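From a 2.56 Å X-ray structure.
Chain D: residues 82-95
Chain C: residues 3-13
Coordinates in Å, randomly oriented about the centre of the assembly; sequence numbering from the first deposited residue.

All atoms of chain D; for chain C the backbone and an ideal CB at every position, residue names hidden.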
# COMPACT_ATOMS: atom_id res chain seq x y z
N PRO D 82 4.89 -2.35 14.98
CA PRO D 82 5.38 -1.84 16.27
C PRO D 82 5.70 -0.35 16.21
O PRO D 82 6.46 0.11 15.36
CB PRO D 82 6.64 -2.68 16.55
CG PRO D 82 6.96 -3.38 15.30
CD PRO D 82 5.71 -3.47 14.48
N VAL D 83 5.07 0.39 17.12
CA VAL D 83 5.23 1.84 17.23
C VAL D 83 6.69 2.24 17.51
O VAL D 83 7.14 3.29 17.06
CB VAL D 83 4.24 2.42 18.29
CG1 VAL D 83 4.45 1.77 19.68
CG2 VAL D 83 4.31 3.94 18.36
N GLU D 84 7.41 1.38 18.22
CA GLU D 84 8.82 1.63 18.54
C GLU D 84 9.68 1.59 17.28
O GLU D 84 10.62 2.39 17.14
CB GLU D 84 9.33 0.63 19.59
CG GLU D 84 8.26 0.11 20.57
CD GLU D 84 7.54 -1.14 20.05
OE1 GLU D 84 8.10 -2.26 20.19
OE2 GLU D 84 6.41 -1.01 19.51
N ASP D 85 9.36 0.66 16.38
CA ASP D 85 9.94 0.61 15.03
C ASP D 85 9.65 1.91 14.24
O ASP D 85 10.51 2.39 13.49
CB ASP D 85 9.38 -0.59 14.25
CG ASP D 85 10.09 -1.90 14.56
OD1 ASP D 85 10.41 -2.17 15.73
OD2 ASP D 85 10.32 -2.69 13.62
N LEU D 86 8.45 2.46 14.40
CA LEU D 86 8.04 3.66 13.68
C LEU D 86 8.74 4.93 14.19
O LEU D 86 9.17 5.76 13.39
CB LEU D 86 6.51 3.82 13.68
CG LEU D 86 5.86 5.07 13.07
CD1 LEU D 86 6.01 5.15 11.55
CD2 LEU D 86 4.39 5.15 13.46
N LYS D 87 8.86 5.08 15.51
CA LYS D 87 9.58 6.21 16.09
C LYS D 87 11.01 6.29 15.54
O LYS D 87 11.48 7.36 15.16
CB LYS D 87 9.61 6.12 17.62
CG LYS D 87 8.30 6.45 18.30
CD LYS D 87 8.39 6.24 19.81
CE LYS D 87 7.02 6.29 20.46
NZ LYS D 87 7.05 5.94 21.91
N LYS D 88 11.68 5.15 15.50
CA LYS D 88 13.05 5.05 15.01
C LYS D 88 13.17 5.46 13.53
O LYS D 88 14.10 6.19 13.16
CB LYS D 88 13.60 3.64 15.24
CG LYS D 88 15.12 3.53 15.19
CD LYS D 88 15.60 2.23 15.82
CE LYS D 88 17.13 2.19 15.91
NZ LYS D 88 17.67 0.83 16.27
N ILE D 89 12.23 5.00 12.69
CA ILE D 89 12.19 5.39 11.28
C ILE D 89 12.01 6.91 11.15
O ILE D 89 12.74 7.58 10.43
CB ILE D 89 11.04 4.66 10.53
CG1 ILE D 89 11.36 3.17 10.40
CG2 ILE D 89 10.78 5.30 9.16
CD1 ILE D 89 10.15 2.28 10.14
N VAL D 90 11.02 7.43 11.87
CA VAL D 90 10.69 8.85 11.82
C VAL D 90 11.83 9.73 12.34
O VAL D 90 12.10 10.79 11.78
CB VAL D 90 9.36 9.11 12.57
CG1 VAL D 90 9.10 10.58 12.68
CG2 VAL D 90 8.20 8.47 11.82
N LYS D 91 12.52 9.27 13.38
CA LYS D 91 13.68 9.99 13.92
C LYS D 91 14.77 10.14 12.86
O LYS D 91 15.33 11.22 12.71
CB LYS D 91 14.23 9.30 15.17
CG LYS D 91 15.34 10.09 15.88
CD LYS D 91 16.28 9.17 16.67
CE LYS D 91 15.84 8.98 18.12
NZ LYS D 91 15.90 10.26 18.90
N SER D 92 15.04 9.05 12.13
CA SER D 92 16.04 9.04 11.06
C SER D 92 15.68 10.04 9.98
O SER D 92 16.55 10.64 9.35
CB SER D 92 16.15 7.65 10.44
OG SER D 92 16.65 6.69 11.35
N MET D 93 14.38 10.19 9.74
CA MET D 93 13.87 11.12 8.75
C MET D 93 14.17 12.55 9.16
O MET D 93 14.71 13.32 8.37
CB MET D 93 12.38 10.90 8.51
CG MET D 93 12.05 9.59 7.82
SD MET D 93 10.33 9.35 7.36
CE MET D 93 10.17 10.47 5.98
N ALA D 94 13.84 12.88 10.41
CA ALA D 94 14.02 14.24 10.93
C ALA D 94 15.48 14.66 11.00
O ALA D 94 15.80 15.85 10.91
CB ALA D 94 13.36 14.38 12.30
N GLU D 95 16.36 13.68 11.17
CA GLU D 95 17.79 13.92 11.25
C GLU D 95 18.35 14.15 9.85
O GLU D 95 19.18 15.03 9.65
CB GLU D 95 18.50 12.73 11.92
CG GLU D 95 18.21 12.59 13.41
CD GLU D 95 19.07 11.52 14.09
OE1 GLU D 95 19.68 10.69 13.37
OE2 GLU D 95 19.13 11.52 15.34
N UNK C 3 -2.46 6.41 16.88
CA UNK C 3 -1.65 7.51 17.42
C UNK C 3 -0.29 7.55 16.71
O UNK C 3 0.73 7.93 17.28
CB UNK C 3 -1.46 7.35 18.93
N UNK C 4 -0.31 7.14 15.45
CA UNK C 4 0.81 7.29 14.55
C UNK C 4 0.94 8.77 14.16
O UNK C 4 2.05 9.30 14.05
CB UNK C 4 0.64 6.40 13.32
N UNK C 5 -0.20 9.43 13.97
CA UNK C 5 -0.20 10.85 13.60
C UNK C 5 0.35 11.76 14.71
O UNK C 5 0.71 12.92 14.45
CB UNK C 5 -1.62 11.29 13.24
N UNK C 6 0.43 11.22 15.93
CA UNK C 6 1.08 11.89 17.05
C UNK C 6 2.61 11.76 16.96
O UNK C 6 3.34 12.72 17.25
CB UNK C 6 0.58 11.31 18.37
N UNK C 7 3.08 10.57 16.59
CA UNK C 7 4.51 10.31 16.36
C UNK C 7 5.01 11.18 15.19
O UNK C 7 6.09 11.76 15.26
CB UNK C 7 4.75 8.83 16.07
N UNK C 8 4.19 11.25 14.13
CA UNK C 8 4.45 12.11 12.98
C UNK C 8 4.62 13.57 13.41
O UNK C 8 5.60 14.22 13.04
CB UNK C 8 3.32 11.99 11.96
N UNK C 9 3.66 14.06 14.19
CA UNK C 9 3.64 15.48 14.58
C UNK C 9 4.80 15.88 15.50
O UNK C 9 5.22 17.03 15.51
CB UNK C 9 2.32 15.80 15.28
N UNK C 10 5.32 14.93 16.27
CA UNK C 10 6.44 15.19 17.15
C UNK C 10 7.76 15.35 16.38
O UNK C 10 8.53 16.27 16.63
CB UNK C 10 6.56 14.06 18.17
N UNK C 11 8.00 14.45 15.43
CA UNK C 11 9.28 14.38 14.74
C UNK C 11 9.44 15.41 13.62
O UNK C 11 10.53 15.95 13.41
CB UNK C 11 9.47 12.97 14.16
N UNK C 12 8.36 15.66 12.89
CA UNK C 12 8.38 16.69 11.85
C UNK C 12 7.81 18.03 12.35
O UNK C 12 7.29 18.83 11.56
CB UNK C 12 7.59 16.21 10.63
N UNK C 13 7.92 18.27 13.66
CA UNK C 13 7.37 19.46 14.29
C UNK C 13 7.96 20.73 13.69
O UNK C 13 9.18 20.91 13.67
CB UNK C 13 7.62 19.42 15.80

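The chain D helix, 83-95, runs beside the chain C helix at 25° between their directions, with axes 9.8 Å apart at closest approach. It offers chain C an apolar stripe: Val83(D), Leu86(D), Val90(D), Met93(D) and Ala94(D).

Position 3 precedes the helix. Its CB points sideways, with nothing of chain D within 5.5 Å, so many residues would do. Leu3(C) is found; its end comes nearer to chain D without making a close contact.

At position 4 CA-to-CB again points sideways, but the ideal CB lies 4.0 Å from Leu86(D) CD2. A medium-sized aliphatic side chain would suit this greasy neighbour; a charge would find no partner. The residue is Ile4(C), whose CG2 packs 3.5 Å from Leu86(D) CD2.

Positions 5 and 6 lie beyond chain D's reach, the first pointing away, and helical backbone angles are their main constraint. Polar residues fit such open space, and both are glutamates, Glu5(C) and Glu6(C).

Position 7 points toward chain D, its CB 4.5 Å from Leu86(D) CD2 and 4.8 Å from Lys87(D) CG, with Val83(D) also near. Valine, isoleucine or leucine could use these surroundings. Val7(C), chi1 t, spreads its two methyls: CG2 lies 4.2 Å from Val83(D) CG2, while CG1 lies 3.8 Å from Lys87(D) CG, touching the aliphatic part of the lysine.

Positions 8 and 10 point sideways and 9 is out of reach; none has an ideal CB within 5.5 Å of chain D, so polar, small or larger residues could all serve. They are Phe8(C), Ala9(C) and Asp10(C), the last bringing its end somewhat nearer without contact.

Position 11 points toward chain D where the backbones come close: its CA is 6.1 Å from Ala94(D) CA. That leaves little room, and alanine suits best, since it stays small and favours the helix. Ala11(C) is present; its CB lies 4.5 Å from Ala94(D) CB, one small side chain facing another.

Position 12, the first residue after the helix to leave helical phi/psi, has a sideways CB with no chain D atom within 5.5 Å. Only a long side chain could bridge that gap to Val90(D) and Met93(D); leucine, methionine or an aromatic would suit. Phe12(C), chi1 m, brings its ring back: CE1 lies 3.6 Å from Met93(D) CB, at the ring edge, and Val90(D) CG1 makes an off-centre CH-pi contact, 4.2 Å from the ring centroid.

Position 13 is out of reach, free for a polar residue; Asp13(C) hydrogen-bonds elsewhere in the structure.

Chain C 3-13: LIEEVFADAFD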
# COMPACT_ATOMS: atom_id res chain seq x y z
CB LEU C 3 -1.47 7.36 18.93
CG LEU C 3 -1.22 5.98 19.56
CD1 LEU C 3 0.26 5.56 19.49
CD2 LEU C 3 -1.72 5.97 21.00
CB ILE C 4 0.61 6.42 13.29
CG1 ILE C 4 0.71 4.94 13.64
CG2 ILE C 4 1.61 6.81 12.20
CD1 ILE C 4 0.01 4.03 12.67
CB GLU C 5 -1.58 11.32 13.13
CG GLU C 5 -2.68 11.24 14.17
CD GLU C 5 -4.06 11.45 13.58
OE1 GLU C 5 -5.05 11.29 14.33
OE2 GLU C 5 -4.17 11.78 12.37
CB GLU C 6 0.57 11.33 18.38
CG GLU C 6 0.96 12.18 19.59
CD GLU C 6 0.77 11.46 20.92
OE1 GLU C 6 -0.10 10.56 20.99
OE2 GLU C 6 1.48 11.81 21.89
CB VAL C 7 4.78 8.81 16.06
CG1 VAL C 7 6.26 8.55 15.87
CG2 VAL C 7 4.23 7.93 17.18
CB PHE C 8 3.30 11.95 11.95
CG PHE C 8 3.42 12.85 10.75
CD1 PHE C 8 3.01 14.19 10.80
CD2 PHE C 8 3.89 12.35 9.54
CE1 PHE C 8 3.10 15.01 9.67
CE2 PHE C 8 3.97 13.16 8.41
CZ PHE C 8 3.59 14.49 8.48
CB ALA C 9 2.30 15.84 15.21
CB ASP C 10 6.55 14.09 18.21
CG ASP C 10 7.93 14.03 18.87
OD1 ASP C 10 8.51 12.93 18.92
OD2 ASP C 10 8.44 15.08 19.33
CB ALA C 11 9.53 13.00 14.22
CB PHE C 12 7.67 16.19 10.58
CG PHE C 12 8.11 14.81 10.15
CD1 PHE C 12 9.45 14.53 9.89
CD2 PHE C 12 7.17 13.79 10.00
CE1 PHE C 12 9.85 13.27 9.50
CE2 PHE C 12 7.56 12.52 9.60
CZ PHE C 12 8.90 12.25 9.35
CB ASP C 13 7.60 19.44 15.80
CG ASP C 13 6.73 20.44 16.54
OD1 ASP C 13 7.18 20.97 17.58
OD2 ASP C 13 5.60 20.69 16.09
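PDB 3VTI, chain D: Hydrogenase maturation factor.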